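Local atomic coordinates of aldose 1-epimerase (Escherichia coli, PDB entry 3NRE), a protein that probably interconverts the alpha and beta anomers of an aldose sugar. Residues R109-F121 / T131-F144. Numbering follows the deposited sequence. Where two conformers were deposited one is given.
Sequences RSGVYHYRVSQAF and TLSVTNQGAETLPF
Strands 114-121 and 131-136 pair as an antiparallel beta hairpin of the galactose mutarotase-like beta-sandwich, their axes approaching to 4.7 Å, with paired backbone bonds at Arg116–Thr135, Ser118–Ser133 and Ala120–Thr131. Side chains alternate: Val117, Val134 and Leu132 suit the buried face, Val117 CG2 meeting Leu132 CD2 at 3.7 Å, whereas Ser118, Ser133, Thr131 and Thr135 line the more exposed face, where one water joins Thr135 OG1 to Arg116 O and Ser133 O; Ser133 OG and Thr135 OG1 also bond to Thr281 and Ser279 of strand 279-290. Just before strand 114-121, Tyr113 packs against strand 142-144, to which the chain turns back after Asn136. Leu142 CD1 sits over one face of the Tyr113 ring, a CH-pi contact, while the ring's CD2 edge points into the face of Phe144 in a T-shaped pair, planes at 88°. With CG anti to its own carbonyl carbon (chi1 -71°), Tyr113 OH donates to Pro143 O at 2.6 Å, in the carbonyl plane; His263 NE2 is a second partner. A leucine in place of Tyr113 would probably leave Pro143 O without this donor and the Phe144 face without its aromatic edge. Asn136 suits the turn because its amide works at both ends: ND2 donates to Glu140 O, and OD1 closes an Asx turn by accepting from Gly138 N at 2.9 Å.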
# COMPACT_ATOMS: atom_id res chain seq x y z
N ARG A 109 -1.51 1.00 20.94
CA ARG A 109 -1.54 1.87 22.13
C ARG A 109 -0.12 2.23 22.59
O ARG A 109 0.20 2.20 23.78
CB ARG A 109 -2.40 1.27 23.28
CG ARG A 109 -2.74 -0.21 23.17
N SER A 110 0.71 2.61 21.65
CA SER A 110 2.03 3.17 21.93
C SER A 110 2.38 4.18 20.86
O SER A 110 1.72 4.29 19.84
CB SER A 110 3.09 2.07 22.02
OG SER A 110 3.00 1.21 20.92
N GLY A 111 3.45 4.94 21.07
CA GLY A 111 3.84 5.94 20.11
C GLY A 111 2.89 7.12 20.03
O GLY A 111 2.16 7.43 20.98
N VAL A 112 2.92 7.78 18.88
CA VAL A 112 2.23 9.06 18.66
C VAL A 112 0.70 8.80 18.48
O VAL A 112 -0.11 9.49 19.09
CB VAL A 112 2.80 9.81 17.46
CG1 VAL A 112 1.91 10.97 17.05
CG2 VAL A 112 4.18 10.31 17.78
N TYR A 113 0.35 7.83 17.64
CA TYR A 113 -1.03 7.50 17.30
C TYR A 113 -1.52 6.25 18.06
O TYR A 113 -0.86 5.19 18.05
CB TYR A 113 -1.15 7.20 15.82
CG TYR A 113 -1.02 8.35 14.85
CD1 TYR A 113 0.22 8.92 14.56
CD2 TYR A 113 -2.11 8.83 14.17
CE1 TYR A 113 0.33 9.94 13.62
CE2 TYR A 113 -2.02 9.83 13.26
CZ TYR A 113 -0.77 10.39 12.97
OH TYR A 113 -0.73 11.41 12.06
N HIS A 114 -2.67 6.38 18.73
CA HIS A 114 -3.36 5.24 19.32
C HIS A 114 -4.63 5.04 18.49
O HIS A 114 -5.36 6.00 18.20
CB HIS A 114 -3.75 5.50 20.79
CG HIS A 114 -2.58 5.57 21.72
ND1 HIS A 114 -2.72 5.58 23.09
CD2 HIS A 114 -1.25 5.63 21.48
CE1 HIS A 114 -1.53 5.66 23.65
NE2 HIS A 114 -0.62 5.68 22.69
N TYR A 115 -4.94 3.79 18.15
CA TYR A 115 -6.06 3.52 17.25
C TYR A 115 -6.39 2.04 17.21
O TYR A 115 -5.64 1.19 17.74
CB TYR A 115 -5.77 4.01 15.81
CG TYR A 115 -4.51 3.38 15.27
CD1 TYR A 115 -4.56 2.13 14.66
CD2 TYR A 115 -3.26 3.99 15.44
CE1 TYR A 115 -3.41 1.53 14.19
CE2 TYR A 115 -2.13 3.39 14.99
CZ TYR A 115 -2.20 2.18 14.36
OH TYR A 115 -1.09 1.51 13.92
N ARG A 116 -7.58 1.77 16.67
CA ARG A 116 -8.02 0.42 16.30
C ARG A 116 -8.26 0.42 14.79
O ARG A 116 -8.80 1.37 14.23
CB ARG A 116 -9.29 0.05 17.06
CG ARG A 116 -9.96 -1.28 16.73
CD ARG A 116 -11.25 -1.48 17.61
NE ARG A 116 -11.96 -2.73 17.30
CZ ARG A 116 -11.92 -3.85 18.03
NH1 ARG A 116 -11.20 -3.94 19.14
NH2 ARG A 116 -12.65 -4.91 17.65
N VAL A 117 -7.83 -0.63 14.11
CA VAL A 117 -8.08 -0.74 12.68
C VAL A 117 -8.63 -2.11 12.37
O VAL A 117 -8.17 -3.07 12.96
CB VAL A 117 -6.83 -0.40 11.86
CG1 VAL A 117 -5.57 -1.22 12.34
CG2 VAL A 117 -7.06 -0.58 10.35
N SER A 118 -9.58 -2.17 11.43
CA SER A 118 -10.07 -3.38 10.86
C SER A 118 -9.65 -3.46 9.39
O SER A 118 -9.59 -2.46 8.67
CB SER A 118 -11.60 -3.52 11.04
OG SER A 118 -12.26 -2.55 10.27
N GLN A 119 -9.35 -4.68 8.94
CA GLN A 119 -9.08 -4.93 7.54
C GLN A 119 -9.96 -6.11 7.11
O GLN A 119 -9.77 -7.21 7.65
CB GLN A 119 -7.61 -5.27 7.30
CG GLN A 119 -7.23 -5.13 5.84
CD GLN A 119 -5.77 -5.38 5.56
OE1 GLN A 119 -5.30 -5.11 4.45
NE2 GLN A 119 -5.05 -5.94 6.53
N ALA A 120 -10.88 -5.85 6.17
CA ALA A 120 -11.79 -6.84 5.59
C ALA A 120 -11.38 -7.20 4.16
O ALA A 120 -11.03 -6.35 3.35
CB ALA A 120 -13.23 -6.32 5.59
N PHE A 121 -11.46 -8.49 3.86
CA PHE A 121 -11.13 -9.03 2.55
C PHE A 121 -12.37 -9.75 2.03
O PHE A 121 -12.98 -10.49 2.78
CB PHE A 121 -9.99 -10.06 2.71
CG PHE A 121 -8.71 -9.50 3.29
CD1 PHE A 121 -8.54 -9.38 4.65
CD2 PHE A 121 -7.66 -9.14 2.45
CE1 PHE A 121 -7.37 -8.86 5.19
CE2 PHE A 121 -6.48 -8.64 2.98
CZ PHE A 121 -6.33 -8.53 4.35
N THR A 131 -10.80 -3.61 2.52
CA THR A 131 -11.31 -2.42 3.16
C THR A 131 -10.54 -2.17 4.49
O THR A 131 -10.48 -3.07 5.36
CB THR A 131 -12.83 -2.64 3.40
OG1 THR A 131 -13.48 -2.92 2.14
CG2 THR A 131 -13.54 -1.45 4.10
N LEU A 132 -9.97 -0.98 4.66
CA LEU A 132 -9.35 -0.57 5.91
C LEU A 132 -10.22 0.53 6.55
O LEU A 132 -10.59 1.48 5.85
CB LEU A 132 -7.96 0.01 5.65
CG LEU A 132 -6.76 -0.93 5.53
CD1 LEU A 132 -5.64 -0.11 4.95
CD2 LEU A 132 -6.39 -1.60 6.90
N SER A 133 -10.54 0.37 7.84
CA SER A 133 -11.29 1.33 8.62
C SER A 133 -10.54 1.56 9.92
O SER A 133 -10.29 0.59 10.66
CB SER A 133 -12.71 0.84 8.94
OG SER A 133 -13.37 0.40 7.76
N VAL A 134 -10.20 2.82 10.21
CA VAL A 134 -9.34 3.15 11.33
C VAL A 134 -10.03 4.16 12.20
O VAL A 134 -10.63 5.10 11.67
CB VAL A 134 -7.94 3.67 10.85
CG1 VAL A 134 -8.05 4.87 9.91
CG2 VAL A 134 -7.03 4.03 12.03
N THR A 135 -10.00 3.91 13.51
CA THR A 135 -10.65 4.77 14.49
C THR A 135 -9.60 5.35 15.43
O THR A 135 -8.82 4.61 16.02
CB THR A 135 -11.63 3.94 15.36
OG1 THR A 135 -12.57 3.27 14.51
CG2 THR A 135 -12.37 4.82 16.38
N ASN A 136 -9.61 6.67 15.60
CA ASN A 136 -8.70 7.33 16.55
C ASN A 136 -9.14 6.97 17.99
O ASN A 136 -10.29 7.21 18.38
CB ASN A 136 -8.66 8.85 16.33
CG ASN A 136 -7.60 9.56 17.19
OD1 ASN A 136 -6.83 8.90 17.90
ND2 ASN A 136 -7.58 10.87 17.17
N GLN A 137 -8.21 6.41 18.75
CA GLN A 137 -8.41 6.04 20.15
C GLN A 137 -7.51 6.85 21.11
O GLN A 137 -7.39 6.49 22.30
CB GLN A 137 -8.16 4.55 20.34
CG GLN A 137 -9.21 3.67 19.70
CD GLN A 137 -9.10 2.18 20.11
OE1 GLN A 137 -8.00 1.60 20.17
NE2 GLN A 137 -10.25 1.56 20.36
N GLY A 138 -6.85 7.89 20.60
CA GLY A 138 -6.00 8.73 21.43
C GLY A 138 -6.79 9.83 22.11
O GLY A 138 -8.03 9.86 22.03
N ALA A 139 -6.07 10.74 22.77
CA ALA A 139 -6.69 11.83 23.55
C ALA A 139 -6.82 13.13 22.73
O ALA A 139 -7.49 14.07 23.16
CB ALA A 139 -5.89 12.07 24.83
N GLU A 140 -6.21 13.16 21.54
CA GLU A 140 -6.22 14.33 20.65
C GLU A 140 -6.49 14.00 19.19
O GLU A 140 -6.12 12.92 18.70
CB GLU A 140 -4.85 15.03 20.71
CG GLU A 140 -4.35 15.39 22.11
CD GLU A 140 -5.17 16.50 22.77
OE1 GLU A 140 -6.05 17.11 22.10
OE2 GLU A 140 -4.93 16.77 23.97
N THR A 141 -7.10 14.95 18.48
CA THR A 141 -7.28 14.85 17.03
C THR A 141 -5.92 14.79 16.30
O THR A 141 -5.05 15.59 16.62
CB THR A 141 -7.99 16.11 16.54
OG1 THR A 141 -9.25 16.19 17.19
CG2 THR A 141 -8.18 16.08 15.01
N LEU A 142 -5.76 13.82 15.37
CA LEU A 142 -4.54 13.67 14.53
C LEU A 142 -4.93 13.40 13.10
O LEU A 142 -6.08 13.02 12.83
CB LEU A 142 -3.65 12.55 15.05
CG LEU A 142 -2.89 12.80 16.36
CD1 LEU A 142 -2.22 11.54 16.89
CD2 LEU A 142 -1.83 13.89 16.17
N PRO A 143 -4.02 13.64 12.14
CA PRO A 143 -4.34 13.42 10.73
C PRO A 143 -3.97 12.00 10.27
O PRO A 143 -2.85 11.53 10.52
CB PRO A 143 -3.50 14.52 10.03
CG PRO A 143 -2.26 14.57 10.83
CD PRO A 143 -2.76 14.40 12.29
N PHE A 144 -4.95 11.34 9.66
CA PHE A 144 -4.88 9.94 9.30
C PHE A 144 -4.91 9.70 7.80
O PHE A 144 -5.49 10.45 7.01
CB PHE A 144 -6.03 9.15 9.94
CG PHE A 144 -5.86 8.84 11.43
CD1 PHE A 144 -6.07 9.81 12.38
CD2 PHE A 144 -5.62 7.54 11.89
CE1 PHE A 144 -5.93 9.54 13.72
CE2 PHE A 144 -5.51 7.27 13.27
CZ PHE A 144 -5.70 8.25 14.16
O HOH W 1 -4.00 8.96 18.57
O HOH W 2 -11.84 0.98 13.18
O HOH W 3 -12.57 -2.74 7.57
O HOH W 4 -13.55 -5.58 1.53